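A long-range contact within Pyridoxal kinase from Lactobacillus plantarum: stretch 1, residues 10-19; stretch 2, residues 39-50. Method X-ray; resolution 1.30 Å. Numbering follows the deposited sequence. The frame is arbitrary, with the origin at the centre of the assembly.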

# COMPACT_ATOMS: atom_id res chain seq x y z
N GLU A 10 8.64 3.44 0.20
CA GLU A 10 8.39 2.49 -0.87
C GLU A 10 9.32 2.80 -2.02
O GLU A 10 10.13 3.72 -1.93
CB GLU A 10 6.91 2.49 -1.30
CG GLU A 10 6.40 3.81 -1.83
CD GLU A 10 4.90 3.92 -1.75
OE1 GLU A 10 4.29 3.38 -0.80
OE2 GLU A 10 4.31 4.59 -2.60
N ASP A 11 9.23 2.04 -3.10
CA ASP A 11 10.15 2.24 -4.21
C ASP A 11 9.87 3.55 -4.94
O ASP A 11 8.73 4.03 -4.96
CB ASP A 11 10.05 1.08 -5.19
CG ASP A 11 8.63 0.87 -5.69
OD1 ASP A 11 7.78 0.44 -4.91
OD2 ASP A 11 8.35 1.17 -6.88
N LEU A 12 10.91 4.11 -5.53
CA LEU A 12 10.78 5.23 -6.46
C LEU A 12 11.36 4.79 -7.79
O LEU A 12 12.56 4.50 -7.89
CB LEU A 12 11.52 6.46 -5.94
CG LEU A 12 11.57 7.64 -6.91
CD1 LEU A 12 10.17 8.16 -7.24
CD2 LEU A 12 12.41 8.76 -6.33
N SER A 13 10.50 4.74 -8.81
CA SER A 13 10.98 4.61 -10.19
C SER A 13 10.83 5.95 -10.88
O SER A 13 9.76 6.58 -10.83
CB SER A 13 10.27 3.51 -10.97
OG SER A 13 8.88 3.45 -10.70
N ALA A 14 11.89 6.41 -11.53
CA ALA A 14 11.87 7.73 -12.13
C ALA A 14 10.77 7.82 -13.18
O ALA A 14 9.97 8.77 -13.18
CB ALA A 14 13.24 8.07 -12.73
N VAL A 15 10.73 6.83 -14.05
CA VAL A 15 9.69 6.69 -15.06
C VAL A 15 8.71 5.61 -14.64
O VAL A 15 9.10 4.52 -14.21
CB VAL A 15 10.31 6.32 -16.43
CG1 VAL A 15 9.25 5.82 -17.41
CG2 VAL A 15 11.05 7.51 -17.01
N GLY A 16 7.43 5.91 -14.77
CA GLY A 16 6.41 4.88 -14.63
C GLY A 16 5.14 5.30 -13.94
O GLY A 16 4.13 4.61 -14.07
N GLY A 17 5.19 6.39 -13.18
CA GLY A 17 4.00 6.91 -12.47
C GLY A 17 3.32 5.97 -11.49
O GLY A 17 2.09 5.86 -11.45
N ILE A 18 4.12 5.27 -10.70
CA ILE A 18 3.58 4.41 -9.65
C ILE A 18 4.26 4.75 -8.32
O ILE A 18 5.00 5.73 -8.23
CB ILE A 18 3.72 2.89 -10.00
CG1 ILE A 18 5.18 2.45 -10.10
CG2 ILE A 18 2.97 2.56 -11.31
CD1 ILE A 18 5.38 0.93 -10.02
N SER A 19 3.94 3.97 -7.29
CA SER A 19 4.63 4.01 -6.00
C SER A 19 4.90 5.43 -5.49
O SER A 19 3.97 6.24 -5.40
CB SER A 19 5.86 3.09 -6.01
OG SER A 19 6.75 3.41 -7.06
N THR A 39 12.79 3.01 -0.88
CA THR A 39 13.35 1.76 -0.40
C THR A 39 14.22 1.12 -1.48
O THR A 39 15.05 0.25 -1.19
CB THR A 39 12.24 0.78 0.00
OG1 THR A 39 11.32 0.70 -1.09
CG2 THR A 39 11.49 1.26 1.23
N SER A 40 14.01 1.58 -2.72
CA SER A 40 14.72 1.14 -3.92
C SER A 40 14.58 2.31 -4.89
O SER A 40 13.56 3.01 -4.86
CB SER A 40 14.07 -0.12 -4.50
OG SER A 40 14.75 -0.57 -5.67
N LEU A 41 15.59 2.54 -5.73
CA LEU A 41 15.55 3.62 -6.70
C LEU A 41 15.82 3.02 -8.08
O LEU A 41 16.86 2.38 -8.29
CB LEU A 41 16.61 4.67 -6.35
CG LEU A 41 16.71 5.88 -7.27
CD1 LEU A 41 15.39 6.67 -7.41
CD2 LEU A 41 17.83 6.79 -6.78
N LEU A 42 14.89 3.22 -9.01
CA LEU A 42 14.92 2.54 -10.32
C LEU A 42 14.79 3.53 -11.45
O LEU A 42 14.08 4.54 -11.32
CB LEU A 42 13.78 1.53 -10.45
CG LEU A 42 13.60 0.47 -9.37
CD1 LEU A 42 12.73 0.96 -8.20
CD2 LEU A 42 12.94 -0.77 -9.97
N SER A 43 15.42 3.23 -12.58
CA SER A 43 15.27 4.06 -13.78
C SER A 43 13.81 4.07 -14.29
O SER A 43 13.31 5.10 -14.77
CB SER A 43 16.20 3.58 -14.89
OG SER A 43 16.02 2.20 -15.13
N THR A 44 13.17 2.90 -14.22
CA THR A 44 11.76 2.72 -14.60
C THR A 44 11.20 1.64 -13.68
O THR A 44 11.96 0.91 -13.04
CB THR A 44 11.60 2.18 -16.06
OG1 THR A 44 12.05 0.82 -16.13
CG2 THR A 44 12.34 3.01 -17.10
N HIS A 45 9.88 1.48 -13.65
CA HIS A 45 9.36 0.31 -12.96
C HIS A 45 9.69 -0.97 -13.73
O HIS A 45 10.24 -0.93 -14.84
CB HIS A 45 7.87 0.44 -12.55
CG HIS A 45 6.90 0.50 -13.68
ND1 HIS A 45 6.77 -0.51 -14.62
CD2 HIS A 45 5.94 1.41 -13.98
CE1 HIS A 45 5.80 -0.20 -15.46
NE2 HIS A 45 5.29 0.97 -15.09
N THR A 46 9.38 -2.10 -13.11
CA THR A 46 9.83 -3.39 -13.59
C THR A 46 8.87 -4.09 -14.56
O THR A 46 9.06 -5.26 -14.88
CB THR A 46 10.16 -4.33 -12.40
OG1 THR A 46 9.06 -4.34 -11.48
CG2 THR A 46 11.40 -3.86 -11.66
N SER A 47 7.85 -3.38 -15.04
CA SER A 47 6.84 -4.00 -15.89
C SER A 47 6.76 -3.37 -17.29
O SER A 47 5.93 -2.50 -17.54
CB SER A 47 5.47 -3.97 -15.19
OG SER A 47 5.51 -4.68 -13.95
N GLY A 48 7.63 -3.80 -18.20
CA GLY A 48 7.48 -3.44 -19.61
C GLY A 48 8.53 -2.57 -20.27
O GLY A 48 8.44 -2.27 -21.46
N TYR A 49 9.53 -2.13 -19.50
CA TYR A 49 10.59 -1.28 -20.04
C TYR A 49 11.91 -2.04 -20.23
O TYR A 49 12.92 -1.43 -20.57
CB TYR A 49 10.86 -0.10 -19.11
CG TYR A 49 9.70 0.83 -18.85
CD1 TYR A 49 9.43 1.89 -19.73
CD2 TYR A 49 8.93 0.70 -17.71
CE1 TYR A 49 8.38 2.78 -19.47
CE2 TYR A 49 7.89 1.58 -17.44
CZ TYR A 49 7.62 2.60 -18.32
OH TYR A 49 6.58 3.46 -18.02
N GLY A 50 11.89 -3.36 -20.01
CA GLY A 50 13.13 -4.13 -19.92
C GLY A 50 13.79 -3.89 -18.57
O GLY A 50 13.29 -3.13 -17.72

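How do the two backbones lie against each other? They run parallel and in constant register, D11 beside S40, L12 beside L41, S13 beside L42 and V15 beside T44, with the last two pairs only 4.5 Å apart, CA to CA. Six main-chain hydrogen bonds hold them together. As parallel strands require, L12 reaches two different residues of its neighbour: its N donates to S40 O at 2.9 Å, and its O accepts from L42 N, also at 2.9 Å. Before this pair, T39 N donates to E10 O (2.9 Å); beyond it, A14 N donates to L42 O (2.9 Å).

What happens where the chain turns a corner at A14 and S43? Both stretches bend at matching positions, and the pairing continues beyond them. V15 N donates to S43 O and H45 N to V15 O, each at 3.2 Å, longer than the earlier bonds; the H45 bond is also the most bent, with an angle of 136° at the hydrogen. CA-H...O contacts reinforce the ladder at carbonyls that already accept N-H bonds: L41 CA lies 3.3 Å from L12 O, and T44 CA 3.2 Å from V15 O.

Which side chains meet on the faces of the sheet? L12, L41, V15 and T44 share one face. The two leucines adopt the same t, p rotamer, and their methyls touch, L12 CD2 to L41 CD1 at 3.8 Å; farther along, V15 CB lies 3.9 Å from T44 CG2. S13 and L42 project from the other face, their CB atoms 4.1 Å apart. L42 also reaches back along the register, bringing CD1 within 4.0 Å of D11 CB, an apolar contact with the aspartate's methylene rather than its carboxylate.

How do H45 and Y49 close the far end? H45 has the largest area covered by the other stretch, its CB lying 3.6 Å from I18 CD1 and its CD2 3.6 Å from G16 CA. Within its own stretch, H45 ND1 accepts a hydrogen bond from S47 N at 3.1 Å, which helps fix the ring. Y49 packs its ring carbon CZ 3.7 Å from V15 CG1, while its OH approaches G16 CA at 3.7 Å.

Why does glycine suit position 16? A CB there would point toward the other stretch and fall 2.5 Å from H45 CD2, a clash. The backbone angles, 142/-19, independently call for glycine, since a CB would also be jammed against the carbonyl O of V15.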